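PDB 6S3Y: PlyP35 from Listeria phage P35, which probably recognises cell-wall carbohydrate of Listeria through two SH3-like repeats, directing the phage endolysin to its peptidoglycan substrate. Local coordinates for residues Gly14-Phe22 with Arg59-Ala67. Numbering follows the deposited sequence. Where two conformers were deposited one is given.
Sequences GYFQDKPQF and RGYIYHSMA
Gln17 and Tyr61 form a single antiparallel hydrogen-bonded bridge between strands 14-17 and 59-63, whose N-to-C directions are 143° apart, both bonds, Gln17 N to Tyr61 O and Tyr61 N to Gln17 O, being 2.8 Å long. In this SH3-like domain the bridge joins strands that otherwise belong to different sheets, consistent with a barrel seam closed with little direct pairing: water extends it at both ends, one molecule linking Tyr15 O to Tyr63 N, another Asp18 O to Arg59 O. Phe16 has CG anti to its backbone N (chi1 -171°), which swings the ring over Gly60, a residue without a side chain; Gly60 CA makes a CH-pi contact toward the rim of the face, 3.5 Å from the ring centroid. Ile62 CB meets the edge of this ring, and Trp31 of strand 27-32 stacks with it. Beyond the bridge the chain turns at Pro20, the centre of an inverse gamma turn, and Pro20 CD sits over the middle of one Tyr61 face, 3.8 Å from the centroid. At the far end, the rings of Phe22 and Tyr63 meet obliquely, with planes at 49°. Met66, present as selenomethionine introduced for structure determination and extended beyond CG, brings CE to two aromatics: 4.0 Å from Phe22 CZ and, at the Tyr15 ring edge, 3.8 Å from Tyr15 CD2.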
loop_
_atom_site.group_PDB
_atom_site.type_symbol
_atom_site.label_atom_id
_atom_site.label_comp_id
_atom_site.label_asym_id
_atom_site.label_seq_id
_atom_site.Cartn_x
_atom_site.Cartn_y
_atom_site.Cartn_z
ATOM N N GLY A 14 -3.786 5.103 0.133
ATOM C CA GLY A 14 -2.779 4.606 -0.832
ATOM C C GLY A 14 -1.383 4.891 -0.322
ATOM O O GLY A 14 -1.185 5.870 0.429
ATOM N N TYR A 15 -0.409 4.087 -0.742
ATOM C CA TYR A 15 0.946 4.079 -0.148
ATOM C C TYR A 15 1.915 4.747 -1.128
ATOM O O TYR A 15 2.204 4.166 -2.175
ATOM C CB TYR A 15 1.305 2.639 0.235
ATOM C CG TYR A 15 0.323 2.086 1.224
ATOM C CD1 TYR A 15 0.447 2.349 2.577
ATOM C CD2 TYR A 15 -0.785 1.383 0.785
ATOM C CE1 TYR A 15 -0.499 1.890 3.473
ATOM C CE2 TYR A 15 -1.739 0.915 1.682
ATOM C CZ TYR A 15 -1.591 1.173 3.029
ATOM O OH TYR A 15 -2.536 0.745 3.921
ATOM N N PHE A 16 2.349 5.957 -0.796
ATOM C CA PHE A 16 3.367 6.718 -1.566
ATOM C C PHE A 16 4.709 6.478 -0.880
ATOM O O PHE A 16 5.003 7.140 0.138
ATOM C CB PHE A 16 2.944 8.182 -1.646
ATOM C CG PHE A 16 3.734 9.083 -2.555
ATOM C CD1 PHE A 16 3.780 8.857 -3.926
ATOM C CD2 PHE A 16 4.376 10.193 -2.044
ATOM C CE1 PHE A 16 4.445 9.740 -4.760
ATOM C CE2 PHE A 16 5.053 11.074 -2.880
ATOM C CZ PHE A 16 5.077 10.839 -4.230
ATOM N N GLN A 17 5.442 5.473 -1.351
ATOM C CA GLN A 17 6.642 4.926 -0.654
ATOM C C GLN A 17 7.901 5.617 -1.169
ATOM O O GLN A 17 7.860 6.175 -2.284
ATOM C CB GLN A 17 6.713 3.400 -0.866
ATOM C CG GLN A 17 5.506 2.620 -0.350
ATOM C CD GLN A 17 5.280 2.797 1.140
ATOM O OE1 GLN A 17 4.410 3.567 1.574
ATOM N NE2 GLN A 17 6.084 2.101 1.932
ATOM N N ASP A 18 8.998 5.565 -0.409
ATOM C CA ASP A 18 10.278 6.210 -0.807
ATOM C C ASP A 18 10.960 5.389 -1.908
ATOM O O ASP A 18 11.939 5.896 -2.479
ATOM C CB ASP A 18 11.181 6.464 0.402
ATOM C CG ASP A 18 11.633 5.227 1.159
ATOM O OD1 ASP A 18 11.101 4.137 0.916
ATOM O OD2 ASP A 18 12.516 5.376 2.017
ATOM N N LYS A 19 10.459 4.192 -2.209
ATOM C CA LYS A 19 10.980 3.288 -3.263
ATOM C C LYS A 19 9.812 2.623 -3.949
ATOM O O LYS A 19 8.772 2.454 -3.307
ATOM C CB LYS A 19 11.793 2.153 -2.646
ATOM C CG LYS A 19 12.950 2.588 -1.784
ATOM C CD LYS A 19 13.489 1.513 -0.907
ATOM C CE LYS A 19 14.500 2.089 0.052
ATOM N NZ LYS A 19 15.111 0.994 0.844
ATOM N N PRO A 20 9.950 2.190 -5.215
ATOM C CA PRO A 20 8.874 1.469 -5.899
ATOM C C PRO A 20 8.821 -0.017 -5.493
ATOM O O PRO A 20 8.904 -0.865 -6.350
ATOM C CB PRO A 20 9.227 1.646 -7.372
ATOM C CG PRO A 20 10.743 1.678 -7.366
ATOM C CD PRO A 20 11.122 2.386 -6.087
ATOM N N GLN A 21 8.653 -0.277 -4.199
ATOM C CA GLN A 21 8.594 -1.645 -3.627
ATOM C C GLN A 21 7.814 -1.539 -2.313
ATOM O O GLN A 21 7.850 -0.469 -1.681
ATOM C CB GLN A 21 10.017 -2.223 -3.439
ATOM C CG GLN A 21 10.970 -1.299 -2.675
ATOM C CD GLN A 21 12.460 -1.606 -2.647
ATOM O OE1 GLN A 21 13.183 -1.397 -3.617
ATOM N NE2 GLN A 21 12.953 -2.006 -1.476
ATOM N N PHE A 22 7.130 -2.615 -1.918
ATOM C CA PHE A 22 6.368 -2.683 -0.657
ATOM C C PHE A 22 7.246 -3.134 0.504
ATOM O O PHE A 22 6.931 -2.762 1.643
ATOM C CB PHE A 22 5.157 -3.565 -0.890
ATOM C CG PHE A 22 4.122 -2.926 -1.771
ATOM C CD1 PHE A 22 3.399 -1.821 -1.333
ATOM C CD2 PHE A 22 3.889 -3.413 -3.034
ATOM C CE1 PHE A 22 2.436 -1.259 -2.140
ATOM C CE2 PHE A 22 2.926 -2.849 -3.840
ATOM C CZ PHE A 22 2.192 -1.782 -3.383
ATOM N N ARG A 59 10.778 12.626 -3.237
ATOM C CA ARG A 59 10.199 11.779 -4.298
ATOM C C ARG A 59 9.530 10.565 -3.648
ATOM O O ARG A 59 10.080 10.009 -2.692
ATOM C CB ARG A 59 11.263 11.363 -5.317
ATOM C CG ARG A 59 10.721 10.477 -6.421
ATOM C CD ARG A 59 11.619 10.433 -7.642
ATOM N NE ARG A 59 11.758 11.734 -8.273
ATOM C CZ ARG A 59 10.900 12.265 -9.125
ATOM N NH1 ARG A 59 9.775 11.656 -9.445
ATOM N NH2 ARG A 59 11.146 13.467 -9.611
ATOM N N GLY A 60 8.404 10.145 -4.196
ATOM C CA GLY A 60 7.758 8.889 -3.804
ATOM C C GLY A 60 7.264 8.108 -4.998
ATOM O O GLY A 60 7.344 8.602 -6.144
ATOM N N TYR A 61 6.769 6.904 -4.708
ATOM C CA TYR A 61 6.321 5.919 -5.705
ATOM C C TYR A 61 5.017 5.299 -5.201
ATOM O O TYR A 61 4.961 4.889 -4.037
ATOM C CB TYR A 61 7.401 4.844 -5.889
ATOM C CG TYR A 61 8.727 5.394 -6.344
ATOM C CD1 TYR A 61 9.659 5.861 -5.432
ATOM C CD2 TYR A 61 9.031 5.472 -7.686
ATOM C CE1 TYR A 61 10.874 6.408 -5.850
ATOM C CE2 TYR A 61 10.239 5.988 -8.128
ATOM C CZ TYR A 61 11.161 6.467 -7.203
ATOM O OH TYR A 61 12.350 7.013 -7.579
ATOM N N ILE A 62 4.037 5.160 -6.083
ATOM C CA ILE A 62 2.747 4.560 -5.697
ATOM C C ILE A 62 2.310 3.574 -6.772
ATOM O O ILE A 62 2.450 3.858 -7.975
ATOM C CB ILE A 62 1.701 5.662 -5.388
ATOM C CG1 ILE A 62 0.400 5.037 -4.887
ATOM C CG2 ILE A 62 1.474 6.571 -6.577
ATOM C CD1 ILE A 62 -0.482 6.004 -4.114
ATOM N N TYR A 63 1.794 2.434 -6.335
ATOM C CA TYR A 63 1.438 1.306 -7.224
ATOM C C TYR A 63 0.249 1.694 -8.083
ATOM O O TYR A 63 -0.614 2.439 -7.604
ATOM C CB TYR A 63 1.217 0.087 -6.337
ATOM C CG TYR A 63 1.074 -1.218 -7.069
ATOM C CD1 TYR A 63 2.186 -1.984 -7.377
ATOM C CD2 TYR A 63 -0.172 -1.708 -7.409
ATOM C CE1 TYR A 63 2.065 -3.227 -7.987
ATOM C CE2 TYR A 63 -0.313 -2.946 -8.013
ATOM C CZ TYR A 63 0.809 -3.709 -8.295
ATOM O OH TYR A 63 0.663 -4.906 -8.916
ATOM N N HIS A 64 0.203 1.226 -9.322
ATOM C CA HIS A 64 -0.682 1.758 -10.396
ATOM C C HIS A 64 -2.153 1.628 -9.995
ATOM O O HIS A 64 -2.933 2.535 -10.339
ATOM C CB HIS A 64 -0.387 1.072 -11.727
ATOM C CG HIS A 64 -0.905 -0.313 -11.825
ATOM N ND1 HIS A 64 -0.345 -1.399 -11.139
ATOM C CD2 HIS A 64 -1.955 -0.787 -12.497
ATOM C CE1 HIS A 64 -1.029 -2.483 -11.415
ATOM N NE2 HIS A 64 -2.013 -2.141 -12.249
ATOM N N SER A 65 -2.533 0.563 -9.277
ATOM C CA SER A 65 -3.964 0.328 -8.922
ATOM C C SER A 65 -4.417 1.270 -7.812
ATOM O O SER A 65 -5.593 1.350 -7.521
ATOM C CB SER A 65 -4.208 -1.118 -8.614
ATOM O OG SER A 65 -3.462 -1.537 -7.480
HETATM N N MSE A 66 -3.492 2.013 -7.176
HETATM C CA MSE A 66 -3.856 2.992 -6.160
HETATM C C MSE A 66 -3.978 4.418 -6.724
HETATM O O MSE A 66 -4.183 5.365 -5.958
HETATM C CB MSE A 66 -2.858 2.955 -5.012
HETATM C CG MSE A 66 -2.758 1.603 -4.386
HETATM SE SE MSE A 66 -1.260 1.508 -3.196
HETATM C CE MSE A 66 -1.438 -0.344 -2.583
ATOM N N ALA A 67 -3.872 4.580 -8.043
ATOM C CA ALA A 67 -3.952 5.893 -8.660
ATOM C C ALA A 67 -4.811 5.823 -9.919
ATOM O O ALA A 67 -4.450 5.109 -10.852
ATOM C CB ALA A 67 -2.579 6.436 -8.996
HETATM O O HOH W 1 2.004 1.760 -3.519
HETATM O O HOH W 2 12.458 8.533 -2.630
#